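Long-range contacts in PG_0823 protein (Porphyromonas gingivalis, PDB 2FSW), which probably binds DNA as a winged helix-turn-helix transcriptional regulator of the HxlR family: residues R36-Y41 with E82-P87; L28-Q33 with R46-I51. All coordinates share one frame; numbering follows the deposited sequence. Where two conformers were deposited one is given.

Contact 1 (R36-Y41 with E82-P87); sequences RRIIRY and EYSLTP
Antiparallel backbone pairing joins Ile39 and Arg40 to Tyr83 and Glu82 in the small sheet of a winged helix-turn-helix domain. The short strand 39-40 lies at one edge of this sheet. Strand 80-85 is central, with strand 69-74 on its far side. Ile39 and Tyr83 form a hydrogen-bonded pair. Ile39 N donates to Tyr83 O at 3.0 Å. Tyr83 N returns a bond to Ile39 O at 2.9 Å. Both side chains point to the buried face of the sheet, where Ile39 touches Ile34 of helix 27-34 and Tyr83 touches Leu60 of helix 53-65.

Ile38 and Glu82 meet on the more exposed face. Ile38 CG2 is anti to its backbone N and lies against the Glu82 side chain, 3.7 Å from Glu82 CB and 3.3 Å from Glu82 OE1. The other branch carries Ile38 CD1 to 3.7 Å from Ser84 CB. Arg40 and Glu82 are a non-hydrogen-bonded pair. Arg40 has two conformers, so its side-chain contact is less certain; in one of them Arg40 CG lies 4.2 Å from Glu82 CG.

Past the paired residues, one water bridges the two segments: it donates to Arg37 O at 2.8 Å and accepts from Leu85 N at 3.0 Å.

Contact 2 (L28-Q33 with R46-I51); sequences LLIIFQ and RAIPGI
In the helical core of the winged helix-turn-helix domain, helix 27-34 packs on the end of helix 41-47 and the turn that follows it. That turn leads to helix 53-65, consistent with 41-47 and 53-65 being the two helices of the helix-turn-helix, the second probably the recognition helix. Ile48 is central to the contact. Its CD1 lies 3.7 Å from Ile30 CG1 and 3.9 Å from Ile30 CA, so it reaches the helix backbone as well as the side chain. The Ile30 and Ile48 side chains cross at about a right angle. Ile48 CG1 is anti to its own carbonyl carbon (chi1 -44°) and meets Gln33 CG at 3.8 Å. Here the two side chains slide past each other in opposite directions.

Ala47 packs against the outer part of Gln33. Its CB is 3.4 Å from Gln33 OE1 and 3.7 Å from Gln33 CD. The Gln33 chain bends at chi2 (-58°), which sets the position of CD beside the alanine methyl.

A type II beta turn runs from Ile48 to Ile51, with Gly50 in its third position. The closing bond, Ile51 N to Ile48 O at 3.4 Å, is weak. The turn brings Ile51 back toward the helix, and its CD1 lies 4.3 Å from Ile30 CD1. Trp26 touches both Ile48 and Ile51, and Leu56 of helix 53-65 touches Ile30.

No hydrogen bond joins the two segments. Gln33 NE2 instead bonds to Ser9 OG and Lys7 O of the second subunit. The contact thus rests on van der Waals packing, mostly apolar, while the buried amide N of Gln33 is satisfied across the dimer interface.

Overall arrangement
Both contacts belong to one winged helix-turn-helix domain, and their centres lie about 12 Å apart. The chain runs from helix 27-34 through strand 39-40 directly into helix 41-47, and strand 80-85 follows later, so their segments alternate in sequence. The touching residues of contact 2 are all buried and pack a helix against a helix end and its turn. Contact 1 is only partly buried and ties an edge strand to the wing sheet. Backbone hydrogen bonds and a water hold contact 1, whereas contact 2 has no hydrogen bond between its segments and relies on side-chain packing, mostly apolar. They touch where Leu85 CD1 meets Ile31 CG2 at 3.9 Å. Contact 2 also adjoins the second subunit.

Contact 1 (R36-Y41 with E82-P87)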
# COMPACT_ATOMS: atom_id res chain seq x y z
N ARG B 36 17.07 -7.39 2.10
CA ARG B 36 17.69 -8.59 2.64
C ARG B 36 19.07 -8.32 3.20
O ARG B 36 19.94 -9.20 3.21
CB ARG B 36 17.78 -9.66 1.57
CG ARG B 36 16.44 -10.18 1.14
CD ARG B 36 16.58 -11.16 0.00
NE ARG B 36 15.33 -11.20 -0.75
CZ ARG B 36 14.30 -11.98 -0.45
NH1 ARG B 36 14.38 -12.81 0.59
NH2 ARG B 36 13.20 -11.92 -1.19
N ARG B 37 19.28 -7.09 3.65
CA ARG B 37 20.56 -6.69 4.18
C ARG B 37 20.42 -5.93 5.49
O ARG B 37 19.31 -5.74 5.99
CB ARG B 37 21.36 -5.89 3.13
CG ARG B 37 20.62 -4.79 2.40
CD ARG B 37 20.54 -3.51 3.20
NE ARG B 37 19.74 -2.51 2.48
CZ ARG B 37 20.24 -1.56 1.69
NH1 ARG B 37 21.55 -1.45 1.51
NH2 ARG B 37 19.43 -0.71 1.07
N ILE B 38 21.56 -5.56 6.05
CA ILE B 38 21.63 -4.77 7.26
C ILE B 38 21.91 -3.34 6.83
O ILE B 38 22.85 -3.07 6.07
CB ILE B 38 22.78 -5.24 8.18
CG1 ILE B 38 22.84 -6.78 8.27
CG2 ILE B 38 22.71 -4.54 9.54
CD1 ILE B 38 21.76 -7.44 9.10
N ILE B 39 21.10 -2.42 7.34
CA ILE B 39 21.25 -1.02 6.97
C ILE B 39 21.25 -0.13 8.21
O ILE B 39 20.38 -0.26 9.09
CB ILE B 39 20.18 -0.59 5.92
CG1 ILE B 39 20.47 0.82 5.38
CG2 ILE B 39 18.75 -0.72 6.48
CD1 ILE B 39 19.75 1.15 4.06
N ARG B 40 22.25 0.74 8.28
CA ARG B 40 22.33 1.78 9.31
C ARG B 40 21.22 2.79 9.10
O ARG B 40 20.83 3.06 7.97
CB ARG B 40 23.68 2.50 9.23
CG ARG B 40 24.67 2.13 10.32
CD ARG B 40 25.51 3.34 10.76
NE ARG B 40 24.67 4.40 11.34
CZ ARG B 40 24.35 5.54 10.72
NH1 ARG B 40 24.81 5.80 9.51
NH2 ARG B 40 23.57 6.41 11.33
N TYR B 41 20.71 3.35 10.20
CA TYR B 41 19.71 4.42 10.15
C TYR B 41 20.02 5.50 9.11
O TYR B 41 19.15 5.89 8.33
CB TYR B 41 19.60 5.09 11.53
CG TYR B 41 18.71 6.31 11.52
CD1 TYR B 41 17.35 6.19 11.77
CD2 TYR B 41 19.24 7.57 11.24
CE1 TYR B 41 16.52 7.31 11.74
CE2 TYR B 41 18.42 8.69 11.22
CZ TYR B 41 17.07 8.55 11.47
OH TYR B 41 16.24 9.64 11.45
N GLU B 82 21.38 -0.41 13.69
CA GLU B 82 21.25 -1.17 12.46
C GLU B 82 19.88 -1.84 12.44
O GLU B 82 19.39 -2.30 13.47
CB GLU B 82 22.36 -2.22 12.34
CG GLU B 82 23.64 -1.63 11.80
CD GLU B 82 24.83 -2.58 11.79
OE1 GLU B 82 24.67 -3.79 12.07
OE2 GLU B 82 25.94 -2.09 11.48
N TYR B 83 19.27 -1.85 11.25
CA TYR B 83 17.98 -2.49 11.03
C TYR B 83 18.06 -3.59 9.98
O TYR B 83 18.78 -3.48 8.99
CB TYR B 83 16.93 -1.46 10.61
CG TYR B 83 16.56 -0.48 11.71
CD1 TYR B 83 15.58 -0.79 12.65
CD2 TYR B 83 17.20 0.77 11.80
CE1 TYR B 83 15.25 0.11 13.66
CE2 TYR B 83 16.87 1.67 12.80
CZ TYR B 83 15.89 1.34 13.73
OH TYR B 83 15.56 2.24 14.73
N SER B 84 17.32 -4.67 10.22
CA SER B 84 17.14 -5.74 9.24
C SER B 84 15.72 -6.25 9.30
O SER B 84 15.00 -5.95 10.26
CB SER B 84 18.12 -6.88 9.48
OG SER B 84 18.00 -7.35 10.81
N LEU B 85 15.31 -7.01 8.30
CA LEU B 85 13.97 -7.58 8.30
C LEU B 85 13.94 -8.84 9.15
O LEU B 85 14.88 -9.64 9.12
CB LEU B 85 13.47 -7.89 6.87
CG LEU B 85 13.23 -6.74 5.87
CD1 LEU B 85 12.50 -7.24 4.62
CD2 LEU B 85 12.48 -5.54 6.48
N THR B 86 12.85 -9.00 9.91
CA THR B 86 12.49 -10.28 10.51
C THR B 86 11.99 -11.26 9.45
O THR B 86 11.75 -10.87 8.30
CB THR B 86 11.41 -10.09 11.62
OG1 THR B 86 10.22 -9.53 11.05
CG2 THR B 86 11.92 -9.20 12.75
N PRO B 87 11.87 -12.56 9.80
CA PRO B 87 11.23 -13.51 8.88
C PRO B 87 9.80 -13.09 8.48
O PRO B 87 9.40 -13.33 7.33
CB PRO B 87 11.24 -14.83 9.66
CG PRO B 87 12.46 -14.69 10.59
CD PRO B 87 12.40 -13.24 11.00
O HOH W 1 17.19 -7.50 6.00

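Contact 2 (L28-Q33 with R46-I51)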
# COMPACT_ATOMS: atom_id res chain seq x y z
N LEU B 28 6.06 0.65 3.25
CA LEU B 28 6.53 -0.33 2.27
C LEU B 28 7.87 0.05 1.65
O LEU B 28 8.66 -0.83 1.30
CB LEU B 28 5.47 -0.57 1.19
CG LEU B 28 4.26 -1.33 1.71
CD1 LEU B 28 3.11 -1.30 0.70
CD2 LEU B 28 4.67 -2.77 2.07
N LEU B 29 8.10 1.36 1.49
CA LEU B 29 9.37 1.86 0.96
C LEU B 29 10.54 1.59 1.89
O LEU B 29 11.64 1.26 1.45
CB LEU B 29 9.28 3.38 0.70
CG LEU B 29 8.84 3.84 -0.71
CD1 LEU B 29 8.61 5.34 -0.70
CD2 LEU B 29 9.88 3.45 -1.79
N ILE B 30 10.32 1.76 3.19
CA ILE B 30 11.31 1.41 4.19
C ILE B 30 11.67 -0.07 4.10
O ILE B 30 12.86 -0.42 4.05
CB ILE B 30 10.84 1.84 5.62
CG1 ILE B 30 10.94 3.37 5.74
CG2 ILE B 30 11.69 1.16 6.68
CD1 ILE B 30 10.07 4.01 6.81
N ILE B 31 10.65 -0.93 4.03
CA ILE B 31 10.84 -2.37 3.94
C ILE B 31 11.59 -2.69 2.64
O ILE B 31 12.54 -3.47 2.65
CB ILE B 31 9.49 -3.17 4.08
CG1 ILE B 31 8.91 -2.96 5.50
CG2 ILE B 31 9.69 -4.66 3.82
CD1 ILE B 31 7.51 -3.51 5.71
N PHE B 32 11.18 -2.05 1.54
CA PHE B 32 11.90 -2.14 0.26
C PHE B 32 13.39 -1.82 0.40
O PHE B 32 14.24 -2.58 -0.07
CB PHE B 32 11.24 -1.24 -0.81
CG PHE B 32 11.94 -1.26 -2.17
CD1 PHE B 32 12.13 -2.46 -2.86
CD2 PHE B 32 12.38 -0.07 -2.75
CE1 PHE B 32 12.75 -2.49 -4.11
CE2 PHE B 32 13.01 -0.09 -4.01
CZ PHE B 32 13.20 -1.30 -4.68
N GLN B 33 13.70 -0.72 1.08
CA GLN B 33 15.10 -0.29 1.24
C GLN B 33 15.93 -1.20 2.15
O GLN B 33 17.06 -1.57 1.80
CB GLN B 33 15.19 1.20 1.63
CG GLN B 33 14.99 2.14 0.44
CD GLN B 33 16.00 1.89 -0.69
OE1 GLN B 33 17.11 1.41 -0.46
NE2 GLN B 33 15.60 2.22 -1.91
N ARG B 46 19.09 8.26 3.87
CA ARG B 46 19.61 8.69 2.57
C ARG B 46 19.09 7.85 1.40
O ARG B 46 19.08 8.33 0.26
CB ARG B 46 21.14 8.73 2.58
CG ARG B 46 21.71 10.04 3.12
CD ARG B 46 23.22 10.09 3.03
NE ARG B 46 23.84 8.95 3.71
CZ ARG B 46 24.25 8.95 4.98
NH1 ARG B 46 24.12 10.03 5.75
NH2 ARG B 46 24.80 7.85 5.49
N ALA B 47 18.64 6.63 1.68
CA ALA B 47 18.03 5.76 0.66
C ALA B 47 16.59 6.17 0.31
O ALA B 47 16.03 5.72 -0.70
CB ALA B 47 18.10 4.30 1.10
N ILE B 48 15.99 7.03 1.13
CA ILE B 48 14.65 7.59 0.88
C ILE B 48 14.67 9.12 1.06
O ILE B 48 14.17 9.64 2.07
CB ILE B 48 13.56 6.95 1.81
CG1 ILE B 48 13.74 5.42 1.89
CG2 ILE B 48 12.16 7.29 1.30
CD1 ILE B 48 12.96 4.72 2.98
N PRO B 49 15.24 9.85 0.08
CA PRO B 49 15.36 11.30 0.25
C PRO B 49 14.00 12.00 0.21
O PRO B 49 13.18 11.73 -0.67
CB PRO B 49 16.24 11.73 -0.94
CG PRO B 49 16.00 10.66 -1.96
CD PRO B 49 15.82 9.40 -1.20
N GLY B 50 13.78 12.88 1.18
CA GLY B 50 12.52 13.62 1.29
C GLY B 50 11.74 13.25 2.54
O GLY B 50 10.88 14.01 2.98
N ILE B 51 12.00 12.05 3.07
CA ILE B 51 11.40 11.64 4.35
C ILE B 51 12.06 12.42 5.50
O ILE B 51 13.29 12.42 5.64
CB ILE B 51 11.48 10.10 4.57
CG1 ILE B 51 10.54 9.69 5.71
CG2 ILE B 51 12.91 9.62 4.84
CD1 ILE B 51 10.39 8.17 5.88